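PDB 2P58: type 3 secretion system chaperone YscE from Yersinia pestis, which acts with YscG as a cytoplasmic chaperone that keeps the type III secretion needle protein YscF from polymerising prematurely and is required for its secretion. Local coordinates for residues E21-K26 against K48-A53; E11-I16 against A55-V60. All coordinates share one frame; numbering follows the deposited sequence.

Contact 1 (E21-K26 against K48-A53)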
loop_
_atom_site.group_PDB
_atom_site.type_symbol
_atom_site.label_atom_id
_atom_site.label_comp_id
_atom_site.label_asym_id
_atom_site.label_seq_id
_atom_site.Cartn_x
_atom_site.Cartn_y
_atom_site.Cartn_z
ATOM N N GLU A 21 2.967 -20.274 1.250
ATOM C CA GLU A 21 3.725 -21.361 1.867
ATOM C C GLU A 21 4.468 -22.181 0.834
ATOM O O GLU A 21 5.594 -22.601 1.080
ATOM C CB GLU A 21 2.802 -22.250 2.706
ATOM C CG GLU A 21 2.372 -21.564 3.991
ATOM C CD GLU A 21 3.439 -21.623 5.080
ATOM O OE1 GLU A 21 4.620 -21.916 4.766
ATOM O OE2 GLU A 21 3.098 -21.367 6.259
HETATM N N MSE A 22 3.853 -22.415 -0.319
HETATM C CA MSE A 22 4.530 -23.168 -1.361
HETATM C C MSE A 22 5.709 -22.348 -1.894
HETATM O O MSE A 22 6.791 -22.888 -2.173
HETATM C CB MSE A 22 3.565 -23.519 -2.506
HETATM C CG MSE A 22 2.500 -24.513 -2.061
HETATM SE SE MSE A 22 1.364 -25.147 -3.357
HETATM C CE MSE A 22 0.705 -23.690 -4.001
ATOM N N ALA A 23 5.501 -21.044 -2.055
ATOM C CA ALA A 23 6.583 -20.217 -2.559
ATOM C C ALA A 23 7.753 -20.206 -1.563
ATOM O O ALA A 23 8.910 -20.201 -1.992
ATOM C CB ALA A 23 6.100 -18.808 -2.808
ATOM N N LEU A 24 7.450 -20.190 -0.265
ATOM C CA LEU A 24 8.504 -20.165 0.747
ATOM C C LEU A 24 9.268 -21.482 0.754
ATOM O O LEU A 24 10.488 -21.503 0.807
ATOM C CB LEU A 24 7.938 -19.870 2.139
ATOM C CG LEU A 24 8.935 -19.796 3.303
ATOM C CD1 LEU A 24 10.049 -18.740 2.994
ATOM C CD2 LEU A 24 8.199 -19.381 4.602
ATOM N N THR A 25 8.547 -22.593 0.673
ATOM C CA THR A 25 9.238 -23.893 0.679
ATOM C C THR A 25 10.131 -24.042 -0.547
ATOM O O THR A 25 11.273 -24.527 -0.442
ATOM C CB THR A 25 8.188 -25.034 0.761
ATOM O OG1 THR A 25 7.471 -24.862 1.987
ATOM C CG2 THR A 25 8.865 -26.416 0.750
ATOM N N LYS A 26 9.642 -23.593 -1.707
ATOM C CA LYS A 26 10.421 -23.679 -2.934
ATOM C C LYS A 26 11.693 -22.802 -2.832
ATOM O O LYS A 26 12.784 -23.217 -3.220
ATOM C CB LYS A 26 9.590 -23.256 -4.156
ATOM C CG LYS A 26 10.402 -23.180 -5.454
ATOM C CD LYS A 26 9.569 -22.711 -6.630
ATOM C CE LYS A 26 10.454 -22.342 -7.828
ATOM N NZ LYS A 26 11.448 -21.273 -7.450
ATOM N N LYS A 48 12.198 -13.236 3.727
ATOM C CA LYS A 48 11.637 -12.424 4.790
ATOM C C LYS A 48 10.277 -11.831 4.390
ATOM O O LYS A 48 9.360 -11.716 5.224
ATOM C CB LYS A 48 12.600 -11.308 5.176
ATOM C CG LYS A 48 12.249 -10.712 6.538
ATOM C CD LYS A 48 12.321 -11.819 7.613
ATOM C CE LYS A 48 11.786 -11.348 8.961
ATOM N NZ LYS A 48 12.470 -10.103 9.379
ATOM N N ALA A 49 10.138 -11.453 3.125
ATOM C CA ALA A 49 8.867 -10.894 2.654
ATOM C C ALA A 49 7.759 -11.958 2.741
ATOM O O ALA A 49 6.622 -11.698 3.169
ATOM C CB ALA A 49 9.016 -10.411 1.233
ATOM N N LEU A 50 8.102 -13.176 2.349
ATOM C CA LEU A 50 7.102 -14.244 2.391
ATOM C C LEU A 50 6.723 -14.575 3.821
ATOM O O LEU A 50 5.539 -14.744 4.113
ATOM C CB LEU A 50 7.643 -15.499 1.690
ATOM C CG LEU A 50 7.694 -15.393 0.165
ATOM C CD1 LEU A 50 8.552 -16.519 -0.394
ATOM C CD2 LEU A 50 6.272 -15.437 -0.414
ATOM N N GLU A 51 7.718 -14.685 4.711
ATOM C CA GLU A 51 7.449 -15.004 6.105
ATOM C C GLU A 51 6.556 -13.920 6.687
ATOM O O GLU A 51 5.632 -14.196 7.442
ATOM C CB GLU A 51 8.767 -15.085 6.905
ATOM C CG GLU A 51 9.603 -16.318 6.526
ATOM C CD GLU A 51 11.047 -16.245 7.032
ATOM O OE1 GLU A 51 11.401 -15.247 7.711
ATOM O OE2 GLU A 51 11.828 -17.190 6.735
ATOM N N SER A 52 6.856 -12.678 6.329
ATOM C CA SER A 52 6.085 -11.532 6.831
ATOM C C SER A 52 4.642 -11.556 6.363
ATOM O O SER A 52 3.730 -11.199 7.097
ATOM C CB SER A 52 6.759 -10.238 6.365
ATOM O OG SER A 52 8.015 -10.085 7.027
ATOM N N ALA A 53 4.449 -11.897 5.100
ATOM C CA ALA A 53 3.114 -11.967 4.548
ATOM C C ALA A 53 2.309 -13.082 5.217
ATOM O O ALA A 53 1.149 -12.910 5.571
ATOM C CB ALA A 53 3.196 -12.208 3.017
#
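L50 packs its CD1 on the backbone of L24. Its CB lies 4.2 Å from L24 CD1. From there CG leaves anti to the carbonyl carbon (chi1 -74°), and both methyls, CD1 and CD2, reach A23 CB at 4.1 Å. CD1 also settles on the main chain, 3.8 Å from L24 CA and 3.9 Å from A23 C. Beside the short side chain of A23, the leucine tip thus lies against the helix backbone. In return the CB of L24 is directed toward helix 37-60: with CG anti to the backbone N (chi1 -179°), its CD2 meets the aliphatic part of E51, 3.9 Å from CG, the two side chains crossing at about a right angle. No hydrogen bond spans this surface, so contact is by apolar packing alone. L20 and L27 extend the apolar surface around L50, and A49, S52 and A53 pack against a chain of another protein. With segment axes 9.7 Å apart at their closest and an angle of 150° between their directions, this is the leucine-rich interface of an antiparallel helical hairpin.

Contact 2 (E11-I16 against A55-V60)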
loop_
_atom_site.group_PDB
_atom_site.type_symbol
_atom_site.label_atom_id
_atom_site.label_comp_id
_atom_site.label_asym_id
_atom_site.label_seq_id
_atom_site.Cartn_x
_atom_site.Cartn_y
_atom_site.Cartn_z
ATOM N N GLU A 11 -12.106 -19.596 1.644
ATOM C CA GLU A 11 -11.395 -20.297 0.587
ATOM C C GLU A 11 -10.269 -19.506 -0.026
ATOM O O GLU A 11 -9.234 -20.066 -0.423
ATOM C CB GLU A 11 -12.367 -20.718 -0.514
ATOM C CG GLU A 11 -11.791 -21.782 -1.414
ATOM C CD GLU A 11 -11.587 -23.128 -0.701
ATOM O OE1 GLU A 11 -11.711 -23.175 0.550
ATOM O OE2 GLU A 11 -11.294 -24.135 -1.399
ATOM N N THR A 12 -10.483 -18.197 -0.125
ATOM C CA THR A 12 -9.455 -17.338 -0.684
ATOM C C THR A 12 -8.294 -17.286 0.301
ATOM O O THR A 12 -7.144 -17.280 -0.108
ATOM C CB THR A 12 -9.959 -15.893 -0.969
ATOM O OG1 THR A 12 -11.179 -15.942 -1.728
ATOM C CG2 THR A 12 -8.931 -15.146 -1.808
ATOM N N VAL A 13 -8.605 -17.288 1.596
ATOM C CA VAL A 13 -7.568 -17.262 2.627
ATOM C C VAL A 13 -6.746 -18.545 2.542
ATOM O O VAL A 13 -5.512 -18.532 2.519
ATOM C CB VAL A 13 -8.175 -17.170 4.056
ATOM C CG1 VAL A 13 -7.068 -17.318 5.113
ATOM C CG2 VAL A 13 -8.891 -15.829 4.233
ATOM N N ARG A 14 -7.453 -19.665 2.508
ATOM C CA ARG A 14 -6.797 -20.949 2.429
ATOM C C ARG A 14 -5.923 -20.976 1.187
ATOM O O ARG A 14 -4.772 -21.390 1.247
ATOM C CB ARG A 14 -7.841 -22.069 2.365
ATOM C CG ARG A 14 -7.226 -23.455 2.250
ATOM C CD ARG A 14 -8.268 -24.549 2.499
ATOM N NE ARG A 14 -7.715 -25.893 2.330
ATOM C CZ ARG A 14 -7.631 -26.531 1.166
ATOM N NH1 ARG A 14 -8.070 -25.957 0.048
ATOM N NH2 ARG A 14 -7.098 -27.744 1.120
ATOM N N SER A 15 -6.462 -20.511 0.066
ATOM C CA SER A 15 -5.720 -20.517 -1.181
ATOM C C SER A 15 -4.482 -19.605 -1.138
ATOM O O SER A 15 -3.377 -20.022 -1.519
ATOM C CB SER A 15 -6.622 -20.085 -2.337
ATOM O OG SER A 15 -5.896 -20.108 -3.558
ATOM N N ILE A 16 -4.641 -18.360 -0.701
ATOM C CA ILE A 16 -3.444 -17.512 -0.684
ATOM C C ILE A 16 -2.427 -17.961 0.348
ATOM O O ILE A 16 -1.243 -17.753 0.146
ATOM C CB ILE A 16 -3.748 -16.006 -0.488
ATOM C CG1 ILE A 16 -4.297 -15.740 0.900
ATOM C CG2 ILE A 16 -4.688 -15.531 -1.581
ATOM C CD1 ILE A 16 -4.563 -14.236 1.130
ATOM N N ALA A 55 2.716 -14.249 8.153
ATOM C CA ALA A 55 2.446 -13.769 9.503
ATOM C C ALA A 55 1.240 -12.835 9.517
ATOM O O ALA A 55 0.314 -13.036 10.295
ATOM C CB ALA A 55 3.662 -13.057 10.059
ATOM N N ILE A 56 1.243 -11.821 8.644
ATOM C CA ILE A 56 0.110 -10.884 8.613
ATOM C C ILE A 56 -1.191 -11.619 8.362
ATOM O O ILE A 56 -2.207 -11.362 9.035
ATOM C CB ILE A 56 0.292 -9.816 7.511
ATOM C CG1 ILE A 56 1.384 -8.855 7.934
ATOM C CG2 ILE A 56 -1.042 -9.017 7.291
ATOM C CD1 ILE A 56 1.896 -7.999 6.778
ATOM N N ILE A 57 -1.180 -12.551 7.418
ATOM C CA ILE A 57 -2.421 -13.287 7.129
ATOM C C ILE A 57 -2.844 -14.082 8.361
ATOM O O ILE A 57 -4.029 -14.130 8.689
ATOM C CB ILE A 57 -2.249 -14.229 5.921
ATOM C CG1 ILE A 57 -2.124 -13.402 4.629
ATOM C CG2 ILE A 57 -3.455 -15.196 5.828
ATOM C CD1 ILE A 57 -3.355 -12.522 4.319
ATOM N N HIS A 58 -1.895 -14.705 9.058
ATOM C CA HIS A 58 -2.265 -15.455 10.274
ATOM C C HIS A 58 -2.881 -14.534 11.324
ATOM O O HIS A 58 -3.927 -14.817 11.914
ATOM C CB HIS A 58 -1.033 -16.120 10.905
ATOM C CG HIS A 58 -0.550 -17.321 10.159
ATOM N ND1 HIS A 58 0.521 -18.082 10.588
ATOM C CD2 HIS A 58 -1.011 -17.916 9.031
ATOM C CE1 HIS A 58 0.692 -19.099 9.755
ATOM N NE2 HIS A 58 -0.222 -19.018 8.803
ATOM N N TYR A 59 -2.204 -13.432 11.581
ATOM C CA TYR A 59 -2.674 -12.488 12.588
ATOM C C TYR A 59 -3.995 -11.827 12.269
ATOM O O TYR A 59 -4.803 -11.564 13.177
ATOM C CB TYR A 59 -1.660 -11.352 12.806
ATOM C CG TYR A 59 -0.228 -11.733 13.130
ATOM C CD1 TYR A 59 0.085 -12.915 13.806
ATOM C CD2 TYR A 59 0.822 -10.912 12.713
ATOM C CE1 TYR A 59 1.411 -13.269 14.049
ATOM C CE2 TYR A 59 2.139 -11.250 12.944
ATOM C CZ TYR A 59 2.434 -12.430 13.613
ATOM O OH TYR A 59 3.762 -12.732 13.824
ATOM N N VAL A 60 -4.232 -11.555 10.994
ATOM C CA VAL A 60 -5.439 -10.840 10.659
ATOM C C VAL A 60 -6.605 -11.673 10.249
ATOM O O VAL A 60 -7.727 -11.406 10.669
ATOM C CB VAL A 60 -5.169 -9.783 9.551
ATOM C CG1 VAL A 60 -6.449 -9.065 9.181
ATOM C CG2 VAL A 60 -4.129 -8.784 10.037
#
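I57 and I16 meet through their terminal methyls, CD1 to CD1 at 3.8 Å, and V13 adds a second, looser touch from the same helix. I57 has the largest share of buried surface, 53 Å², and its CB is directed toward helix 10-30. Its two branches take separate partners. The longer one, with CG1 anti to the carbonyl carbon (chi1 -70°), carries CD1 to I16; the shorter one, CG2, faces V13 CG1 at 4.3 Å. I57 thus meets two residues three positions apart, about one helical turn. The CB of I16 is not directed at the other helix, and the branch ends nearer than it begins. Its CG1 stands between the backbone N and the carbonyl carbon (chi1 67°), and the extended remainder of that branch (chi2 178°) brings CD1 across to I57. The closest approaches are between methyl groups, and the nearest CA atoms, those of V13 and I57, are 7.9 Å apart. Both isoleucines are buried: one other protein chain packs apolar side chains on I16 and I57, and a second also reaches I16. This is aliphatic packing at the open end of a two-helix hairpin, remote from the connecting loop, where I16 and I57 also pack on partner proteins, consistent with a chaperone that works within a complex.

Overall arrangement
Both contacts join helix 10-30 to helix 37-60, at centres about 12 Å apart along the hairpin. Contact 1 lies about 1 Å from the centre of the chain, contact 2 about 13 Å from it, toward the ends of the chain. Neither has a hydrogen bond between its segments, yet their packing differs. The central one buries 197 Å² and is partly buried, with leucine set against backbone and a glutamate stem at its border; the terminal one buries 104 Å² through aliphatic branches alone. Contact 2, though farther from the centre, is still a buried contact and lies where partner chains pack, whereas around contact 1 the partner packing includes A49, S52 and A53, which do not touch 21-26.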